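Local coordinates for LPP20 lipofamily protein (Helicobacter pylori R046Wa, PDB 4KZS) that is of unknown function but is a secreted, mixed helix-and-sheet member of the LPP20 lipoprotein family, possibly connected with the Tol-Pal system of the outer membrane, at residues 106-109 against 110-113; 136-139 against 140-144; 168-171 against 172-176. All coordinates share one frame; numbering follows the deposited sequence.

Contact 1 of 3, residues 106-109 against 110-113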
# COMPACT_ATOMS: atom_id res chain seq x y z
N PHE A 106 -6.37 14.05 18.76
CA PHE A 106 -6.18 12.80 18.14
C PHE A 106 -6.92 12.82 16.81
O PHE A 106 -6.35 12.38 15.83
CB PHE A 106 -6.70 11.65 19.01
CG PHE A 106 -6.85 10.39 18.25
CD1 PHE A 106 -8.11 9.90 17.95
CD2 PHE A 106 -5.74 9.70 17.80
CE1 PHE A 106 -8.27 8.68 17.23
CE2 PHE A 106 -5.88 8.52 17.07
CZ PHE A 106 -7.16 8.01 16.74
N LEU A 107 -8.16 13.30 16.77
CA LEU A 107 -8.90 13.33 15.52
C LEU A 107 -8.26 14.26 14.51
O LEU A 107 -8.23 13.95 13.34
CB LEU A 107 -10.35 13.77 15.69
CG LEU A 107 -11.19 12.84 16.53
CD1 LEU A 107 -12.52 13.47 16.88
CD2 LEU A 107 -11.35 11.51 15.78
N GLN A 108 -7.80 15.43 14.97
CA GLN A 108 -7.21 16.38 14.08
C GLN A 108 -6.04 15.67 13.46
O GLN A 108 -5.82 15.76 12.26
CB GLN A 108 -6.76 17.69 14.78
CG GLN A 108 -7.90 18.47 15.46
CD GLN A 108 -9.14 18.72 14.59
OE1 GLN A 108 -9.04 19.23 13.46
NE2 GLN A 108 -10.33 18.39 15.12
N GLY A 109 -5.30 14.93 14.24
CA GLY A 109 -4.17 14.20 13.63
C GLY A 109 -4.59 13.15 12.60
O GLY A 109 -3.79 12.77 11.74
N LEU A 110 -5.84 12.66 12.66
CA LEU A 110 -6.32 11.68 11.68
C LEU A 110 -6.74 12.40 10.43
O LEU A 110 -6.49 11.92 9.32
CB LEU A 110 -7.48 10.85 12.21
CG LEU A 110 -7.04 9.68 13.09
CD1 LEU A 110 -8.24 8.85 13.53
CD2 LEU A 110 -6.06 8.84 12.31
N ARG A 111 -7.35 13.56 10.61
CA ARG A 111 -7.74 14.46 9.54
C ARG A 111 -6.47 14.78 8.77
O ARG A 111 -6.47 14.86 7.53
CB ARG A 111 -8.38 15.71 10.15
CG ARG A 111 -8.41 16.95 9.29
CD ARG A 111 -8.53 18.19 10.18
NE ARG A 111 -9.91 18.42 10.60
CZ ARG A 111 -10.80 19.03 9.83
NH1 ARG A 111 -10.42 19.47 8.64
NH2 ARG A 111 -12.06 19.21 10.25
N ASP A 112 -5.36 14.90 9.48
CA ASP A 112 -4.14 15.30 8.82
C ASP A 112 -3.49 14.21 8.00
O ASP A 112 -3.03 14.48 6.90
CB ASP A 112 -3.16 15.90 9.82
CG ASP A 112 -3.69 17.18 10.50
OD1 ASP A 112 -4.71 17.77 10.06
OD2 ASP A 112 -3.08 17.61 11.50
N LYS A 113 -3.41 13.00 8.55
CA LYS A 113 -2.81 11.86 7.87
C LYS A 113 -3.72 11.54 6.67
O LYS A 113 -3.26 11.16 5.60
CB LYS A 113 -2.68 10.67 8.83
CG LYS A 113 -1.87 9.47 8.34
CD LYS A 113 -1.75 8.39 9.43
CE LYS A 113 -1.01 7.12 8.97
NZ LYS A 113 0.42 7.39 8.64
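Leu107 O takes two backbone donors from the next turn of the α-helix. Arg111 N lies 2.9 Å from Leu107 O, the ordinary i to i+4 bond. Leu110 N, 2.8 Å from the same Leu107 O, reaches it from above the carbonyl plane. Leu110 N also keeps a weak bond to Phe106 O, so this one amide is shared between carbonyls three and four residues earlier. Asp112 N to Gln108 O and Lys113 N to Gly109 O carry the α-helical ladder onward.

On the polar side, the Gln108 and Arg111 side chains run alongside each other and point the same way, their amide and guanidinium planes only 20° apart. Gln108 is bent at chi2 (-50°), which brings OE1 back to 3.1 Å from Arg111 NE.

On the apolar side Phe106 packs against Leu110, one turn further on. With CG of Phe106 anti to the backbone N (chi1 165°), the ring leans along the helix toward its i+4 neighbour. Leu110 CG sits over one ring face, and Leu110 CD1 is 3.5 Å from Phe106 CZ.

This buried side faces helix 135-157, probably a partner in the three-helix bundle: Leu107 packs on Tyr157, and Leu110 on Ile153 and Leu154. Phe106 rests on Leu80, while Arg111 lies against Val159 and Pro160 in the loop beyond helix 135-157.

Contact 2 of 3, residues 136-139 against 140-144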
# COMPACT_ATOMS: atom_id res chain seq x y z
N GLN A 136 3.66 2.31 -9.26
CA GLN A 136 2.74 3.45 -9.23
C GLN A 136 1.26 3.07 -8.95
O GLN A 136 0.45 3.87 -8.49
CB GLN A 136 2.86 4.17 -10.54
CG GLN A 136 1.85 5.27 -10.74
CD GLN A 136 1.83 5.72 -12.17
OE1 GLN A 136 0.95 6.50 -12.58
NE2 GLN A 136 2.79 5.21 -12.98
N SER A 137 0.93 1.82 -9.24
CA SER A 137 -0.40 1.28 -9.03
C SER A 137 -0.51 0.71 -7.59
O SER A 137 -1.41 1.07 -6.84
CB SER A 137 -0.61 0.19 -10.08
OG SER A 137 -1.79 -0.54 -9.87
N LYS A 138 0.42 -0.16 -7.21
CA LYS A 138 0.51 -0.65 -5.84
C LYS A 138 0.42 0.51 -4.84
O LYS A 138 -0.23 0.41 -3.81
CB LYS A 138 1.83 -1.38 -5.64
CG LYS A 138 2.05 -1.91 -4.22
CD LYS A 138 1.01 -2.97 -3.85
CE LYS A 138 1.32 -3.72 -2.56
NZ LYS A 138 0.72 -5.09 -2.70
N SER A 139 1.08 1.61 -5.16
CA SER A 139 1.05 2.74 -4.26
C SER A 139 -0.35 3.27 -4.20
O SER A 139 -0.89 3.40 -3.11
CB SER A 139 2.12 3.80 -4.62
OG SER A 139 3.45 3.32 -4.32
N MET A 140 -0.99 3.52 -5.35
CA MET A 140 -2.39 3.99 -5.29
C MET A 140 -3.27 3.05 -4.48
O MET A 140 -4.16 3.50 -3.70
CB MET A 140 -2.98 4.18 -6.65
CG MET A 140 -2.22 5.19 -7.47
SD MET A 140 -2.87 5.50 -9.13
CE MET A 140 -4.50 6.10 -8.79
N GLY A 141 -3.04 1.75 -4.67
CA GLY A 141 -3.81 0.75 -3.91
C GLY A 141 -3.63 0.93 -2.41
O GLY A 141 -4.61 1.00 -1.64
N ASP A 142 -2.37 1.05 -1.99
CA ASP A 142 -2.05 1.31 -0.58
C ASP A 142 -2.71 2.56 0.04
O ASP A 142 -3.28 2.46 1.15
CB ASP A 142 -0.55 1.30 -0.37
CG ASP A 142 0.09 -0.02 -0.78
OD1 ASP A 142 -0.53 -1.07 -0.47
OD2 ASP A 142 1.19 -0.01 -1.39
N LEU A 143 -2.63 3.70 -0.66
CA LEU A 143 -3.18 4.93 -0.14
C LEU A 143 -4.66 4.73 0.17
O LEU A 143 -5.15 5.01 1.29
CB LEU A 143 -2.96 6.09 -1.12
CG LEU A 143 -1.53 6.40 -1.63
CD1 LEU A 143 -1.54 7.72 -2.37
CD2 LEU A 143 -0.46 6.48 -0.54
N LEU A 144 -5.35 4.20 -0.83
CA LEU A 144 -6.77 4.00 -0.76
C LEU A 144 -7.09 3.02 0.37
O LEU A 144 -8.05 3.18 1.13
CB LEU A 144 -7.25 3.50 -2.11
CG LEU A 144 -7.94 4.54 -3.00
CD1 LEU A 144 -7.35 5.92 -2.86
CD2 LEU A 144 -7.92 4.14 -4.45
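Lys138 and Asp142 are an i, i+4 pair on one turn of helix 135-157, probably one of the helices of the three-helix bundle, and their side chains cross at a slant. The lysine chain, bent at chi2 (63°), passes the carboxylate with its methylenes: Lys138 CG lies 3.5 Å from Asp142 OD2. The ammonium continues past, leaving Lys138 NZ 4.8 Å from Asp142 OD1. The charges probably attract each other, but their atoms do not touch.

Met140 goes a different way. Its CG stands anti to the carbonyl carbon (chi1 -60°), and the chain runs back along the helix past Gln136 O, with Met140 SD 3.8 Å from that oxygen. The side chain packs against Phe121, Tyr171 and Ala175, with Met140 CB toward Tyr171 CD2 and SD by Ala175 CB. Ser137 faces the loop after helix 165-172 and probably hydrogen-bonds Ala175 O through OG.

Under these side chains the helical bonds are regular: Gly141 N to Ser137 O, Asp142 N to Lys138 O and Leu143 N to Ser139 O. Only Met140 N to Gln136 O is weak. Leu143 turns to Leu124 and to Gln120 and Phe121 of helix 103-121, its CG 3.4 Å from Ser139 O.

Contact 3 of 3, residues 168-171 against 172-176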
# COMPACT_ATOMS: atom_id res chain seq x y z
N GLU A 168 -11.30 6.33 -6.29
CA GLU A 168 -11.50 4.94 -6.55
C GLU A 168 -11.71 4.75 -8.06
O GLU A 168 -10.91 4.08 -8.71
CB GLU A 168 -12.66 4.43 -5.73
CG GLU A 168 -12.30 4.28 -4.27
CD GLU A 168 -11.61 2.96 -3.96
OE1 GLU A 168 -11.19 2.75 -2.81
OE2 GLU A 168 -11.50 2.11 -4.85
N LYS A 169 -12.74 5.37 -8.61
CA LYS A 169 -12.92 5.40 -10.06
C LYS A 169 -11.59 5.49 -10.78
O LYS A 169 -11.17 4.57 -11.46
CB LYS A 169 -13.85 6.53 -10.51
CG LYS A 169 -14.13 6.52 -12.00
CD LYS A 169 -14.98 5.31 -12.41
CE LYS A 169 -15.25 5.30 -13.92
NZ LYS A 169 -16.18 4.26 -14.40
N ILE A 170 -10.90 6.60 -10.62
CA ILE A 170 -9.60 6.77 -11.29
C ILE A 170 -8.66 5.58 -11.11
O ILE A 170 -7.79 5.34 -11.94
CB ILE A 170 -8.92 8.02 -10.74
CG1 ILE A 170 -9.75 9.24 -11.13
CG2 ILE A 170 -7.48 8.12 -11.20
CD1 ILE A 170 -9.45 10.43 -10.24
N TYR A 171 -8.83 4.85 -10.01
CA TYR A 171 -7.99 3.69 -9.66
C TYR A 171 -8.42 2.44 -10.43
O TYR A 171 -7.61 1.79 -11.08
CB TYR A 171 -8.07 3.41 -8.14
CG TYR A 171 -7.36 2.15 -7.69
CD1 TYR A 171 -8.04 1.12 -7.07
CD2 TYR A 171 -6.01 2.01 -7.87
CE1 TYR A 171 -7.38 -0.03 -6.62
CE2 TYR A 171 -5.33 0.90 -7.41
CZ TYR A 171 -6.02 -0.13 -6.80
OH TYR A 171 -5.32 -1.26 -6.37
N TYR A 172 -9.71 2.11 -10.37
CA TYR A 172 -10.23 0.97 -11.12
C TYR A 172 -10.12 1.17 -12.62
O TYR A 172 -9.90 0.20 -13.34
CB TYR A 172 -11.62 0.56 -10.67
CG TYR A 172 -11.56 -0.13 -9.35
CD1 TYR A 172 -12.34 0.27 -8.29
CD2 TYR A 172 -10.64 -1.16 -9.12
CE1 TYR A 172 -12.27 -0.35 -7.04
CE2 TYR A 172 -10.54 -1.79 -7.87
CZ TYR A 172 -11.36 -1.37 -6.84
OH TYR A 172 -11.27 -1.94 -5.60
N GLN A 173 -10.16 2.42 -13.08
CA GLN A 173 -10.08 2.61 -14.51
C GLN A 173 -8.72 2.83 -15.10
O GLN A 173 -8.60 2.93 -16.31
CB GLN A 173 -11.08 3.63 -15.03
CG GLN A 173 -10.81 5.04 -14.62
CD GLN A 173 -11.61 6.01 -15.46
OE1 GLN A 173 -11.17 6.41 -16.53
NE2 GLN A 173 -12.79 6.37 -14.99
N ASN A 174 -7.68 2.88 -14.29
CA ASN A 174 -6.35 3.13 -14.83
C ASN A 174 -5.33 2.32 -14.11
O ASN A 174 -4.28 2.00 -14.66
CB ASN A 174 -5.96 4.61 -14.69
CG ASN A 174 -6.86 5.53 -15.48
OD1 ASN A 174 -6.92 5.45 -16.71
ND2 ASN A 174 -7.58 6.41 -14.79
N ALA A 175 -5.61 2.01 -12.85
CA ALA A 175 -4.53 1.55 -11.98
C ALA A 175 -4.69 0.14 -11.47
O ALA A 175 -3.70 -0.52 -11.30
CB ALA A 175 -4.33 2.51 -10.82
N PHE A 176 -5.91 -0.32 -11.20
CA PHE A 176 -6.08 -1.72 -10.77
C PHE A 176 -5.73 -2.61 -11.94
O PHE A 176 -6.40 -2.63 -12.96
CB PHE A 176 -7.46 -2.02 -10.24
CG PHE A 176 -7.56 -3.37 -9.59
CD1 PHE A 176 -6.92 -3.62 -8.39
CD2 PHE A 176 -8.35 -4.38 -10.16
CE1 PHE A 176 -7.02 -4.88 -7.78
CE2 PHE A 176 -8.46 -5.64 -9.56
CZ PHE A 176 -7.79 -5.90 -8.36
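Tyr171 stands where helix 165-172 gives way to a loop, and with Tyr172 and Phe176 it forms an aromatic cluster around this C-terminal turn. Its CG lies anti to the backbone N (chi1 174°), which sends the ring forward over the residues that follow. CB and CG start beside the amide of Tyr172. Further out the ring's two flanks part company: CD1 and CE1 meet the Tyr172 ring, with Tyr171 CE1 3.8 Å from Tyr172 CE2, whereas Tyr171 CD2 packs on the methyl of Ala175, 3.4 Å from its CB. The two tyrosine rings are inclined at 50°, and CD1 of Tyr171 lies over one face of Tyr172. Phe176 N sits over a face of the Tyr171 ring, offset toward the rim. At the far end CZ approaches Phe176 CD1, and the hydroxyl ends at the edge of the phenylalanine ring, Tyr171 OH being 3.5 Å from Phe176 CD1.

Tyr171 O holds the turn that follows: Ala175 N and Phe176 N both bond to it, from opposite faces of the carbonyl plane, each 2.7 Å from Tyr171 O. The second is an i+5 bond, wider than the α-helical bonds that Tyr172 N and Gln173 N make to Glu168 O and Lys169 O. Glu168 runs alongside Tyr172, and also packs on Leu144 and Met148 of helix 135-157. A side chain also ties the loop back to the helix: Asn174 ND2 donates to Ile170 O, 3.1 Å away, meeting one of its lone pairs within the plane of the carbonyl.

Overall arrangement
Along the chain the three contacts come in series, on helix 103-121, helix 135-157 and the end of helix 165-172, consistent with the three-helix bundle reported for this protein. Contacts 1 and 2 have centres 21 Å apart and do not touch: residues 106-113 pack toward the far end of helix 135-157, whose early turns hold contact 2. Contacts 1 and 3 are also separate, their centres about 26 Å apart. Contacts 2 and 3 lie closer, with centres 10 Å apart, and meet directly, as where Tyr171 OH packs on Gly141 CA. Helix 135-157 thus lies against both other helices, and the 172-176 loop leads on to strand 179-182 of the parallel sheet.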